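Local coordinates for protein GCN5 like acetylase + bromodomain (Cryptosporidium parvum, PDB 4LDF) that probably acetylates histone H3 as a GCN5-type nuclear acetyltransferase and carries this bromodomain, a module that in relatives reads acetylated lysines, at residues A[41-46]-A[86-91]. Sequence-based numbering, arbitrary orientation.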
loop_
_atom_site.group_PDB
_atom_site.type_symbol
_atom_site.label_atom_id
_atom_site.label_comp_id
_atom_site.label_asym_id
_atom_site.label_seq_id
_atom_site.Cartn_x
_atom_site.Cartn_y
_atom_site.Cartn_z
ATOM N N GLY A 41 -5.423 17.220 -9.628
ATOM C CA GLY A 41 -6.722 17.804 -9.323
ATOM C C GLY A 41 -7.126 17.687 -7.867
ATOM O O GLY A 41 -7.530 18.680 -7.258
ATOM N N GLU A 42 -6.988 16.474 -7.294
ATOM C CA GLU A 42 -7.345 16.194 -5.900
ATOM C C GLU A 42 -6.394 16.860 -4.899
ATOM O O GLU A 42 -6.843 17.330 -3.860
ATOM C CB GLU A 42 -7.415 14.677 -5.654
ATOM N N ALA A 43 -5.083 16.891 -5.208
ATOM C CA ALA A 43 -4.063 17.474 -4.331
ATOM C C ALA A 43 -2.882 17.968 -5.156
ATOM O O ALA A 43 -1.901 17.236 -5.329
ATOM C CB ALA A 43 -3.605 16.444 -3.304
ATOM N N SER A 44 -2.984 19.210 -5.682
ATOM C CA SER A 44 -1.940 19.813 -6.526
ATOM C C SER A 44 -0.561 19.949 -5.843
ATOM O O SER A 44 0.450 19.999 -6.543
ATOM C CB SER A 44 -2.403 21.149 -7.106
ATOM O OG SER A 44 -2.584 22.124 -6.090
ATOM N N ASP A 45 -0.514 19.991 -4.491
ATOM C CA ASP A 45 0.769 20.106 -3.774
ATOM C C ASP A 45 1.403 18.754 -3.388
ATOM O O ASP A 45 2.528 18.740 -2.886
ATOM C CB ASP A 45 0.618 20.999 -2.524
ATOM C CG ASP A 45 -0.394 20.520 -1.497
ATOM O OD1 ASP A 45 -1.078 19.506 -1.761
ATOM O OD2 ASP A 45 -0.578 21.217 -0.473
ATOM N N TYR A 46 0.683 17.627 -3.601
ATOM C CA TYR A 46 1.098 16.284 -3.182
ATOM C C TYR A 46 2.571 15.893 -3.378
ATOM O O TYR A 46 3.237 15.468 -2.426
ATOM C CB TYR A 46 0.140 15.194 -3.701
ATOM C CG TYR A 46 0.334 13.871 -2.989
ATOM C CD1 TYR A 46 -0.228 13.640 -1.733
ATOM C CD2 TYR A 46 1.107 12.857 -3.557
ATOM C CE1 TYR A 46 -0.033 12.431 -1.065
ATOM C CE2 TYR A 46 1.341 11.659 -2.878
ATOM C CZ TYR A 46 0.751 11.443 -1.645
ATOM O OH TYR A 46 0.988 10.262 -0.988
ATOM N N ARG A 86 -0.438 9.845 6.161
ATOM C CA ARG A 86 -0.443 10.492 7.478
ATOM C C ARG A 86 0.465 11.709 7.526
ATOM O O ARG A 86 0.113 12.678 8.184
ATOM C CB ARG A 86 -0.151 9.485 8.602
ATOM C CG ARG A 86 -1.326 8.490 8.848
ATOM C CD ARG A 86 -1.104 7.596 10.057
ATOM N NE ARG A 86 0.041 6.708 9.846
ATOM C CZ ARG A 86 -0.032 5.398 9.634
ATOM N NH1 ARG A 86 -1.208 4.770 9.682
ATOM N NH2 ARG A 86 1.069 4.701 9.397
ATOM N N PHE A 87 1.611 11.693 6.793
ATOM C CA PHE A 87 2.507 12.851 6.740
ATOM C C PHE A 87 1.826 13.979 5.948
ATOM O O PHE A 87 1.722 15.096 6.458
ATOM C CB PHE A 87 3.856 12.479 6.117
ATOM C CG PHE A 87 4.868 13.599 6.071
ATOM C CD1 PHE A 87 5.869 13.692 7.027
ATOM C CD2 PHE A 87 4.863 14.525 5.026
ATOM C CE1 PHE A 87 6.827 14.719 6.962
ATOM C CE2 PHE A 87 5.811 15.554 4.973
ATOM C CZ PHE A 87 6.791 15.632 5.932
ATOM N N TYR A 88 1.348 13.692 4.716
ATOM C CA TYR A 88 0.671 14.691 3.869
ATOM C C TYR A 88 -0.539 15.335 4.581
ATOM O O TYR A 88 -0.747 16.553 4.477
ATOM C CB TYR A 88 0.241 14.096 2.506
ATOM C CG TYR A 88 -0.513 15.103 1.663
ATOM C CD1 TYR A 88 0.158 16.118 0.989
ATOM C CD2 TYR A 88 -1.906 15.088 1.601
ATOM C CE1 TYR A 88 -0.533 17.078 0.254
ATOM C CE2 TYR A 88 -2.611 16.067 0.899
ATOM C CZ TYR A 88 -1.918 17.041 0.201
ATOM O OH TYR A 88 -2.607 17.986 -0.521
ATOM N N ASN A 89 -1.323 14.500 5.284
ATOM C CA ASN A 89 -2.525 14.884 6.034
ATOM C C ASN A 89 -2.266 15.351 7.465
ATOM O O ASN A 89 -3.226 15.689 8.183
ATOM C CB ASN A 89 -3.586 13.769 5.978
ATOM C CG ASN A 89 -4.142 13.571 4.594
ATOM O OD1 ASN A 89 -4.910 14.386 4.115
ATOM N ND2 ASN A 89 -3.774 12.483 3.916
ATOM N N ALA A 90 -0.957 15.450 7.862
ATOM C CA ALA A 90 -0.498 15.914 9.174
ATOM C C ALA A 90 -1.181 15.159 10.334
ATOM O O ALA A 90 -1.589 15.782 11.316
ATOM C CB ALA A 90 -0.716 17.429 9.301
ATOM N N LYS A 91 -1.364 13.819 10.182
ATOM C CA LYS A 91 -2.017 12.930 11.167
ATOM C C LYS A 91 -3.507 13.275 11.417
ATOM O O LYS A 91 -4.080 12.850 12.419
ATOM C CB LYS A 91 -1.229 12.884 12.506
ATOM C CG LYS A 91 0.234 12.494 12.385
ATOM C CD LYS A 91 0.870 12.440 13.757
ATOM C CE LYS A 91 2.285 11.926 13.717
ATOM N NZ LYS A 91 2.863 11.850 15.080
#
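The ring of Tyr88, thrown out from the last turn of helix 71-88, has CD1 of Tyr46 over one face, offset toward the rim of the Tyr88 ring: this atom lies 3.7 Å from CG and from CD1 of Tyr88. The two rings meet obliquely, planes 57° apart and centroids 5.0 Å apart, with CE1 of Tyr46 extending the contact onto CB of Tyr88. Tyr88 sets CG opposite the backbone N (chi1 177°), which carries its hydroxyl into the loop of residues 41-46. There OH donates to OD1 of Asp45 in a very short hydrogen bond of 2.5 Å, and OD1 stands at the ring edge near its plane. The carboxylate is turned almost at right angles to the ring, 88°. OD1 alone makes the bond, while OD2 of Asp45 stays 3.8 Å from the Tyr88 OH. CB of Ala43 closes on the same hydroxyl at 3.3 Å. Ala43 and Asp45 are brought to one phenol by a type I turn from Ala43 to Tyr46, whose ends are joined by the bond from Tyr46 N to Ala43 O. Val38 touches both Ala43 and Tyr46, while Ile50 packs on Tyr88. Just beyond Tyr88 the helix ends in a Schellman motif, with Ala90 at positive phi, and Asn89 ND2 hydrogen-bonds a glycerol, probably from the crystallisation liquor, that also lies near the Tyr88 side chain. In bromodomains this is the mouth of the acetyl-lysine pocket, where the long ZA loop faces the start of the BC loop; the Tyr-Asn pair at the end of helix 71-88 matches the family signature, consistent with Asn89 being the acetyl-lysine-reading asparagine of the four-helix bundle.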